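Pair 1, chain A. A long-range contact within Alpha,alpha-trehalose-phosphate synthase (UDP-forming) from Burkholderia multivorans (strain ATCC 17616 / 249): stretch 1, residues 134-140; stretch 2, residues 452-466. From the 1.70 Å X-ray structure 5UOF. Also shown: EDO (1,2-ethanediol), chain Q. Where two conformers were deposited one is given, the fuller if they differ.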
# COMPACT_ATOMS: atom_id res chain seq x y z
N ASP A 134 -22.21 -25.13 -20.22
CA ASP A 134 -22.27 -24.71 -18.83
C ASP A 134 -21.66 -23.33 -18.66
O ASP A 134 -20.63 -23.00 -19.27
CB ASP A 134 -21.53 -25.70 -17.93
CG ASP A 134 -22.28 -27.01 -17.74
OD1 ASP A 134 -23.50 -27.06 -18.01
OD2 ASP A 134 -21.63 -27.99 -17.30
N LEU A 135 -22.29 -22.51 -17.82
CA LEU A 135 -21.73 -21.24 -17.39
C LEU A 135 -21.07 -21.43 -16.03
O LEU A 135 -21.72 -21.87 -15.08
CB LEU A 135 -22.83 -20.18 -17.32
CG LEU A 135 -23.73 -20.07 -18.55
CD1 LEU A 135 -24.91 -19.15 -18.29
CD2 LEU A 135 -22.94 -19.59 -19.76
N ILE A 136 -19.78 -21.09 -15.93
CA ILE A 136 -18.99 -21.36 -14.74
C ILE A 136 -18.71 -20.05 -14.02
O ILE A 136 -18.22 -19.10 -14.65
CB ILE A 136 -17.69 -22.09 -15.08
CG1 ILE A 136 -18.01 -23.33 -15.94
CG2 ILE A 136 -16.95 -22.49 -13.82
CD1 ILE A 136 -16.77 -24.09 -16.38
N TRP A 137 -18.99 -20.01 -12.72
CA TRP A 137 -18.83 -18.81 -11.90
C TRP A 137 -17.96 -19.14 -10.69
O TRP A 137 -18.42 -19.82 -9.76
CB TRP A 137 -20.19 -18.27 -11.46
CG TRP A 137 -20.13 -16.90 -10.84
CD1 TRP A 137 -19.03 -16.12 -10.66
CD2 TRP A 137 -21.24 -16.15 -10.34
NE1 TRP A 137 -19.38 -14.93 -10.07
CE2 TRP A 137 -20.74 -14.92 -9.87
CE3 TRP A 137 -22.62 -16.40 -10.25
CZ2 TRP A 137 -21.56 -13.95 -9.31
CZ3 TRP A 137 -23.44 -15.42 -9.69
CH2 TRP A 137 -22.90 -14.22 -9.23
N VAL A 138 -16.71 -18.65 -10.69
CA VAL A 138 -15.70 -18.92 -9.66
C VAL A 138 -15.65 -17.75 -8.68
O VAL A 138 -15.62 -16.58 -9.09
CB VAL A 138 -14.32 -19.14 -10.31
CG1 VAL A 138 -13.27 -19.45 -9.24
CG2 VAL A 138 -14.40 -20.26 -11.36
N HIS A 139 -15.58 -18.06 -7.38
CA HIS A 139 -15.66 -17.04 -6.34
C HIS A 139 -14.38 -16.93 -5.53
O HIS A 139 -13.96 -17.89 -4.88
CB HIS A 139 -16.85 -17.31 -5.42
CG HIS A 139 -18.14 -17.00 -6.08
ND1 HIS A 139 -18.76 -15.78 -5.95
CD2 HIS A 139 -18.88 -17.71 -6.97
CE1 HIS A 139 -19.86 -15.77 -6.69
NE2 HIS A 139 -19.95 -16.93 -7.32
N ASP A 140 -13.77 -15.74 -5.60
CA ASP A 140 -12.82 -15.19 -4.64
C ASP A 140 -11.39 -15.72 -4.75
O ASP A 140 -11.09 -16.61 -5.56
CB ASP A 140 -13.32 -15.39 -3.21
CG ASP A 140 -13.03 -14.18 -2.32
OD1 ASP A 140 -12.56 -13.14 -2.86
OD2 ASP A 140 -13.24 -14.26 -1.09
N VAL A 452 -29.33 -7.84 -7.75
CA VAL A 452 -28.64 -7.12 -8.81
C VAL A 452 -27.28 -7.76 -9.09
O VAL A 452 -26.92 -8.00 -10.24
CB VAL A 452 -28.51 -5.62 -8.46
CG1 VAL A 452 -27.74 -4.88 -9.56
CG2 VAL A 452 -29.91 -5.02 -8.27
N TRP A 453 -26.52 -8.07 -8.03
CA TRP A 453 -25.26 -8.79 -8.19
C TRP A 453 -25.46 -10.09 -8.96
O TRP A 453 -24.80 -10.34 -9.97
CB TRP A 453 -24.67 -9.07 -6.81
CG TRP A 453 -23.42 -9.90 -6.75
CD1 TRP A 453 -22.14 -9.49 -7.05
CD2 TRP A 453 -23.30 -11.25 -6.30
NE1 TRP A 453 -21.25 -10.52 -6.84
CE2 TRP A 453 -21.94 -11.60 -6.35
CE3 TRP A 453 -24.23 -12.20 -5.84
CZ2 TRP A 453 -21.48 -12.86 -5.99
CZ3 TRP A 453 -23.76 -13.45 -5.47
CH2 TRP A 453 -22.40 -13.77 -5.55
N ARG A 454 -26.39 -10.91 -8.48
CA ARG A 454 -26.62 -12.20 -9.11
C ARG A 454 -27.06 -12.05 -10.56
O ARG A 454 -26.49 -12.66 -11.47
CB ARG A 454 -27.67 -12.96 -8.30
CG ARG A 454 -28.25 -14.13 -9.03
CD ARG A 454 -29.19 -14.93 -8.13
NE ARG A 454 -30.44 -14.24 -7.85
CZ ARG A 454 -30.76 -13.74 -6.66
NH1 ARG A 454 -29.93 -13.83 -5.63
NH2 ARG A 454 -31.93 -13.13 -6.51
N ASP A 455 -28.07 -11.21 -10.79
CA ASP A 455 -28.70 -11.14 -12.11
C ASP A 455 -27.77 -10.51 -13.14
O ASP A 455 -27.71 -10.98 -14.29
CB ASP A 455 -30.00 -10.35 -12.04
CG ASP A 455 -31.11 -11.12 -11.34
OD1 ASP A 455 -31.03 -12.37 -11.27
OD2 ASP A 455 -32.06 -10.47 -10.88
N THR A 456 -27.04 -9.45 -12.77
CA THR A 456 -26.18 -8.79 -13.75
C THR A 456 -24.95 -9.64 -14.07
O THR A 456 -24.51 -9.69 -15.22
CB THR A 456 -25.77 -7.41 -13.24
OG1 THR A 456 -25.10 -7.53 -11.99
CG2 THR A 456 -27.00 -6.53 -13.05
N PHE A 457 -24.40 -10.33 -13.07
CA PHE A 457 -23.24 -11.17 -13.36
C PHE A 457 -23.64 -12.34 -14.25
O PHE A 457 -22.98 -12.62 -15.26
CB PHE A 457 -22.57 -11.66 -12.08
CG PHE A 457 -21.17 -12.18 -12.30
CD1 PHE A 457 -20.95 -13.44 -12.83
CD2 PHE A 457 -20.07 -11.39 -12.00
CE1 PHE A 457 -19.67 -13.91 -13.06
CE2 PHE A 457 -18.78 -11.85 -12.22
CZ PHE A 457 -18.57 -13.12 -12.75
N VAL A 458 -24.75 -13.01 -13.92
CA VAL A 458 -25.20 -14.13 -14.74
C VAL A 458 -25.53 -13.66 -16.15
O VAL A 458 -25.24 -14.34 -17.14
CB VAL A 458 -26.39 -14.84 -14.07
CG1 VAL A 458 -27.03 -15.85 -15.04
CG2 VAL A 458 -25.93 -15.54 -12.80
N ALA A 459 -26.14 -12.47 -16.27
CA ALA A 459 -26.45 -11.93 -17.59
C ALA A 459 -25.18 -11.68 -18.41
O ALA A 459 -25.17 -11.89 -19.62
CB ALA A 459 -27.25 -10.64 -17.47
N ASP A 460 -24.11 -11.23 -17.75
CA ASP A 460 -22.87 -11.01 -18.49
C ASP A 460 -22.26 -12.34 -18.94
O ASP A 460 -21.69 -12.41 -20.04
CB ASP A 460 -21.89 -10.20 -17.65
CG ASP A 460 -22.29 -8.72 -17.56
OD1 ASP A 460 -23.21 -8.31 -18.29
OD2 ASP A 460 -21.69 -7.98 -16.75
N LEU A 461 -22.37 -13.39 -18.13
CA LEU A 461 -21.95 -14.71 -18.59
C LEU A 461 -22.77 -15.16 -19.79
O LEU A 461 -22.23 -15.70 -20.76
CB LEU A 461 -22.07 -15.73 -17.46
CG LEU A 461 -21.00 -15.70 -16.37
CD1 LEU A 461 -21.39 -16.63 -15.25
CD2 LEU A 461 -19.65 -16.09 -16.96
N ARG A 462 -24.08 -14.94 -19.74
CA ARG A 462 -24.91 -15.32 -20.87
C ARG A 462 -24.56 -14.50 -22.11
O ARG A 462 -24.65 -15.02 -23.23
CB ARG A 462 -26.39 -15.17 -20.51
CG ARG A 462 -26.83 -16.20 -19.50
CD ARG A 462 -28.26 -15.99 -19.02
NE ARG A 462 -28.68 -17.09 -18.15
CZ ARG A 462 -29.63 -17.00 -17.23
NH1 ARG A 462 -30.27 -15.85 -17.04
NH2 ARG A 462 -29.94 -18.05 -16.49
N SER A 463 -24.14 -13.25 -21.93
CA SER A 463 -23.73 -12.44 -23.08
C SER A 463 -22.48 -13.00 -23.74
O SER A 463 -22.35 -12.96 -24.97
CB SER A 463 -23.51 -10.99 -22.66
OG SER A 463 -24.75 -10.36 -22.41
N VAL A 464 -21.53 -13.51 -22.94
CA VAL A 464 -20.36 -14.17 -23.51
C VAL A 464 -20.80 -15.33 -24.40
O VAL A 464 -20.35 -15.46 -25.54
CB VAL A 464 -19.42 -14.65 -22.39
CG1 VAL A 464 -18.25 -15.45 -23.00
CG2 VAL A 464 -18.89 -13.47 -21.61
N ALA A 465 -21.70 -16.17 -23.89
CA ALA A 465 -22.17 -17.32 -24.66
C ALA A 465 -22.85 -16.87 -25.96
O ALA A 465 -22.62 -17.46 -27.02
CB ALA A 465 -23.12 -18.16 -23.82
N ALA A 466 -23.66 -15.82 -25.89
CA ALA A 466 -24.38 -15.37 -27.08
C ALA A 466 -23.43 -14.82 -28.12
O ALA A 466 -23.61 -15.06 -29.32
CB ALA A 466 -25.42 -14.32 -26.69
C1 EDO Q . -30.85 -15.34 -13.39
O1 EDO Q . -30.77 -13.91 -13.50
C2 EDO Q . -30.50 -15.77 -11.98
O2 EDO Q . -31.65 -15.78 -11.13

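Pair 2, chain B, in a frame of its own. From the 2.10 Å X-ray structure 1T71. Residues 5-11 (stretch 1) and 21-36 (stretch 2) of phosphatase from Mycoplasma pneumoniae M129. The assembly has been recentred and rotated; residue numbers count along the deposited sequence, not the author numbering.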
# COMPACT_ATOMS: atom_id res chain seq x y z
N ILE B 5 -15.97 8.44 10.00
CA ILE B 5 -15.62 8.21 8.61
C ILE B 5 -15.10 6.78 8.54
O ILE B 5 -14.21 6.40 9.30
CB ILE B 5 -14.55 9.21 8.14
CG1 ILE B 5 -15.05 10.64 8.36
CG2 ILE B 5 -14.24 8.99 6.68
CD1 ILE B 5 -14.01 11.71 8.07
N LYS B 6 -15.69 5.99 7.65
CA LYS B 6 -15.31 4.61 7.48
C LYS B 6 -14.41 4.45 6.27
O LYS B 6 -14.79 4.83 5.16
CB LYS B 6 -16.57 3.76 7.36
CG LYS B 6 -17.37 3.74 8.64
CD LYS B 6 -18.77 3.19 8.48
CE LYS B 6 -19.52 3.32 9.79
NZ LYS B 6 -21.00 3.19 9.62
N PHE B 7 -13.22 3.90 6.48
CA PHE B 7 -12.25 3.70 5.40
C PHE B 7 -11.93 2.25 5.12
O PHE B 7 -12.16 1.37 5.95
CB PHE B 7 -10.91 4.36 5.72
CG PHE B 7 -10.98 5.82 6.07
CD1 PHE B 7 -11.41 6.22 7.32
CD2 PHE B 7 -10.52 6.77 5.17
CE1 PHE B 7 -11.38 7.57 7.69
CE2 PHE B 7 -10.48 8.12 5.52
CZ PHE B 7 -10.91 8.52 6.79
N ILE B 8 -11.36 2.03 3.94
CA ILE B 8 -10.90 0.71 3.51
C ILE B 8 -9.55 0.96 2.85
O ILE B 8 -9.45 1.73 1.89
CB ILE B 8 -11.84 0.06 2.47
CG1 ILE B 8 -13.05 -0.56 3.16
CG2 ILE B 8 -11.07 -1.02 1.69
CD1 ILE B 8 -14.04 -1.22 2.20
N PHE B 9 -8.50 0.33 3.38
CA PHE B 9 -7.16 0.49 2.82
C PHE B 9 -6.67 -0.87 2.31
O PHE B 9 -6.59 -1.84 3.07
CB PHE B 9 -6.19 1.02 3.89
CG PHE B 9 -4.81 1.30 3.37
CD1 PHE B 9 -3.94 0.26 3.06
CD2 PHE B 9 -4.40 2.61 3.12
CE1 PHE B 9 -2.68 0.51 2.51
CE2 PHE B 9 -3.14 2.87 2.57
CZ PHE B 9 -2.28 1.82 2.26
N LEU B 10 -6.34 -0.94 1.02
CA LEU B 10 -5.87 -2.19 0.42
C LEU B 10 -4.37 -2.14 0.13
O LEU B 10 -3.85 -1.11 -0.30
CB LEU B 10 -6.64 -2.47 -0.88
CG LEU B 10 -8.17 -2.50 -0.80
CD1 LEU B 10 -8.74 -3.06 -2.10
CD2 LEU B 10 -8.62 -3.34 0.37
N GLY B 11 -3.70 -3.26 0.35
CA GLY B 11 -2.26 -3.34 0.13
C GLY B 11 -1.84 -3.43 -1.32
O GLY B 11 -2.67 -3.58 -2.22
N ILE B 21 -9.13 -9.10 -8.79
CA ILE B 21 -9.80 -9.44 -7.55
C ILE B 21 -10.36 -8.18 -6.88
O ILE B 21 -11.32 -8.26 -6.11
CB ILE B 21 -8.87 -10.21 -6.58
CG1 ILE B 21 -9.69 -10.77 -5.42
CG2 ILE B 21 -7.74 -9.30 -6.08
CD1 ILE B 21 -8.93 -11.75 -4.54
N ILE B 22 -9.78 -7.03 -7.17
CA ILE B 22 -10.26 -5.78 -6.59
C ILE B 22 -11.53 -5.33 -7.32
O ILE B 22 -12.49 -4.86 -6.70
CB ILE B 22 -9.20 -4.65 -6.69
CG1 ILE B 22 -8.08 -4.92 -5.68
CG2 ILE B 22 -9.85 -3.30 -6.43
CD1 ILE B 22 -7.02 -3.85 -5.64
N LYS B 23 -11.54 -5.49 -8.64
CA LYS B 23 -12.71 -5.10 -9.43
C LYS B 23 -13.90 -5.98 -9.06
O LYS B 23 -15.02 -5.50 -8.96
CB LYS B 23 -12.41 -5.24 -10.92
CG LYS B 23 -13.53 -4.77 -11.83
CD LYS B 23 -13.99 -3.37 -11.43
CE LYS B 23 -15.11 -2.85 -12.32
NZ LYS B 23 -14.65 -2.67 -13.73
N ASN B 24 -13.65 -7.26 -8.85
CA ASN B 24 -14.70 -8.22 -8.50
C ASN B 24 -15.16 -8.22 -7.05
O ASN B 24 -16.06 -8.99 -6.70
CB ASN B 24 -14.25 -9.64 -8.85
CG ASN B 24 -14.02 -9.84 -10.34
OD1 ASN B 24 -13.49 -10.87 -10.75
ND2 ASN B 24 -14.41 -8.86 -11.15
N ASN B 25 -14.57 -7.39 -6.19
CA ASN B 25 -14.96 -7.40 -4.78
C ASN B 25 -15.11 -6.06 -4.07
O ASN B 25 -15.74 -5.98 -3.02
CB ASN B 25 -13.96 -8.25 -3.98
CG ASN B 25 -13.99 -9.71 -4.37
OD1 ASN B 25 -14.87 -10.47 -3.96
ND2 ASN B 25 -13.02 -10.12 -5.18
N LEU B 26 -14.55 -5.00 -4.64
CA LEU B 26 -14.60 -3.70 -3.99
C LEU B 26 -16.02 -3.21 -3.67
O LEU B 26 -16.27 -2.70 -2.58
CB LEU B 26 -13.84 -2.67 -4.84
CG LEU B 26 -13.41 -1.36 -4.17
CD1 LEU B 26 -14.58 -0.42 -4.07
CD2 LEU B 26 -12.84 -1.66 -2.78
N ALA B 27 -16.94 -3.37 -4.61
CA ALA B 27 -18.32 -2.94 -4.38
C ALA B 27 -18.90 -3.66 -3.18
O ALA B 27 -19.43 -3.04 -2.26
CB ALA B 27 -19.18 -3.21 -5.62
N GLN B 28 -18.77 -4.99 -3.18
CA GLN B 28 -19.29 -5.81 -2.08
C GLN B 28 -18.70 -5.38 -0.75
O GLN B 28 -19.41 -5.23 0.24
CB GLN B 28 -18.94 -7.27 -2.34
CG GLN B 28 -19.39 -7.78 -3.71
CD GLN B 28 -18.78 -9.13 -4.06
OE1 GLN B 28 -19.07 -9.69 -5.13
NE2 GLN B 28 -17.94 -9.66 -3.17
N LEU B 29 -17.38 -5.20 -0.72
CA LEU B 29 -16.67 -4.80 0.48
C LEU B 29 -17.09 -3.40 0.90
O LEU B 29 -17.35 -3.14 2.08
CB LEU B 29 -15.16 -4.85 0.24
CG LEU B 29 -14.55 -6.25 0.06
CD1 LEU B 29 -13.12 -6.16 -0.45
CD2 LEU B 29 -14.60 -7.00 1.39
N LYS B 30 -17.14 -2.48 -0.06
CA LYS B 30 -17.52 -1.11 0.23
C LYS B 30 -18.91 -1.11 0.86
O LYS B 30 -19.20 -0.35 1.79
CB LYS B 30 -17.52 -0.28 -1.06
CG LYS B 30 -17.68 1.21 -0.84
CD LYS B 30 -17.51 2.01 -2.13
CE LYS B 30 -18.65 1.75 -3.09
NZ LYS B 30 -19.98 2.15 -2.51
N SER B 31 -19.77 -2.00 0.37
CA SER B 31 -21.13 -2.11 0.88
C SER B 31 -21.15 -2.73 2.27
O SER B 31 -21.79 -2.21 3.18
CB SER B 31 -21.97 -2.97 -0.07
OG SER B 31 -23.23 -3.26 0.51
N LYS B 32 -20.45 -3.85 2.43
CA LYS B 32 -20.39 -4.55 3.71
C LYS B 32 -19.95 -3.67 4.89
O LYS B 32 -20.49 -3.79 5.99
CB LYS B 32 -19.46 -5.75 3.61
CG LYS B 32 -19.19 -6.45 4.93
CD LYS B 32 -18.28 -7.65 4.76
CE LYS B 32 -18.03 -8.33 6.10
NZ LYS B 32 -17.28 -9.60 5.96
N TYR B 33 -18.98 -2.80 4.65
CA TYR B 33 -18.48 -1.94 5.72
C TYR B 33 -19.06 -0.53 5.69
O TYR B 33 -18.75 0.29 6.55
CB TYR B 33 -16.95 -1.83 5.66
CG TYR B 33 -16.22 -3.11 5.99
CD1 TYR B 33 -15.63 -3.89 4.99
CD2 TYR B 33 -16.11 -3.54 7.31
CE1 TYR B 33 -14.95 -5.06 5.31
CE2 TYR B 33 -15.44 -4.71 7.64
CZ TYR B 33 -14.86 -5.46 6.63
OH TYR B 33 -14.22 -6.63 6.96
N GLN B 34 -19.91 -0.26 4.70
CA GLN B 34 -20.49 1.07 4.55
C GLN B 34 -19.34 2.05 4.46
O GLN B 34 -19.40 3.14 5.03
CB GLN B 34 -21.37 1.42 5.75
CG GLN B 34 -22.77 0.84 5.70
CD GLN B 34 -23.52 1.20 4.42
OE1 GLN B 34 -23.34 0.56 3.37
NE2 GLN B 34 -24.35 2.23 4.49
N ALA B 35 -18.29 1.65 3.76
CA ALA B 35 -17.11 2.49 3.61
C ALA B 35 -17.45 3.78 2.90
O ALA B 35 -18.31 3.81 2.01
CB ALA B 35 -16.03 1.75 2.84
N ASP B 36 -16.77 4.85 3.29
CA ASP B 36 -16.97 6.16 2.68
C ASP B 36 -15.85 6.41 1.68
O ASP B 36 -16.05 7.08 0.67
CB ASP B 36 -16.92 7.25 3.76
CG ASP B 36 -18.07 7.17 4.73
OD1 ASP B 36 -19.24 7.30 4.30
OD2 ASP B 36 -17.81 6.97 5.94

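Pair 1 joins strand and helix by packing, mainly of side chains, with no hydrogen bond between its two stretches, whereas pair 2 adds a two-bond clasp at one end, one bond between backbones and one from backbone to carboxylate: Lys B6 N donates to Asp B36 OD2 (2.9 Å), and Asp B36 N donates to Lys B6 O (2.7 Å), both nearly straight. The frame beneath is the same. In each pair a five-residue strand lies against a helix running roughly antiparallel to it, with N-to-C directions 137° apart in pair 1 and 146° in pair 2 and axes approaching to 9.2 and 9.4 Å; 14 central residues superpose with an RMSD of 0.9 Å. The buried areas also agree, 490 Å² against 497 Å², so different side chains bury nearly the same area.

The central strand position is Trp A137 in pair 1 and Ile B8 in pair 2 (CA atoms 0.7 Å apart after superposition), each directed toward the helix. Trp A137, with chi1 in t, fills the gap with its indole. The five-membered ring forms an offset stack with Phe A457, centroids 3.8 Å apart and planes at 7°, bringing Trp A137 NE1 to 3.2 Å from Phe A457 CE1. Farther along the indole, Trp A137 CZ2 lies 3.5 Å from Trp A453 CZ2, the six-membered rings inclined at 43°, and Trp A137 CZ3 reaches Val A458 CG2 at 4.0 Å. Ile B8, with chi1 in m, instead extends one methyl: Ile B8 CD1 lies 3.6 Å from Ala B35 CB, 4.2 Å from Tyr B33 CD1 and 4.3 Å from Leu B29 CB. Leu B29 matches Phe A457, so an aromatic stack in one pair corresponds to an aliphatic contact in the other.

Two residues earlier on the strand, Leu A135 and Lys B6 both point toward the helix. Leu A135 packs by its methyls, CD1 at 3.7 Å from Arg A462 CG and CD2 at 4.3 Å from Ala A465 CB, and its CB lies 4.4 Å from Leu A461 CD1. Lys B6 lays its aliphatic chain across the helix end, where its CD lies 3.5 Å from both Tyr B33 O and Gln B34 O. Leu A461 matches Tyr B33, and Arg A462 matches Gln B34 more loosely, at 2.0 Å. Here the backbones part: the helix of pair 1 continues through Ala A466, while in pair 2 Gln B34 takes a positive phi in a Schellman motif, and the chain beyond it brings Asp B36 to the strand.

Toward the other end, His A139 matches Leu B10. The CA-to-CB bond of His A139 points sideways, but its ring meets Trp A453 rim to rim, His A139 CE1 lying 3.4 Å from Trp A453 CZ2. Leu B10 points toward stretch 2 and makes purely aliphatic contacts, its CD1 lying 4.0 Å from Ile B22 CD1 and 4.4 Å from Leu B26 CD2.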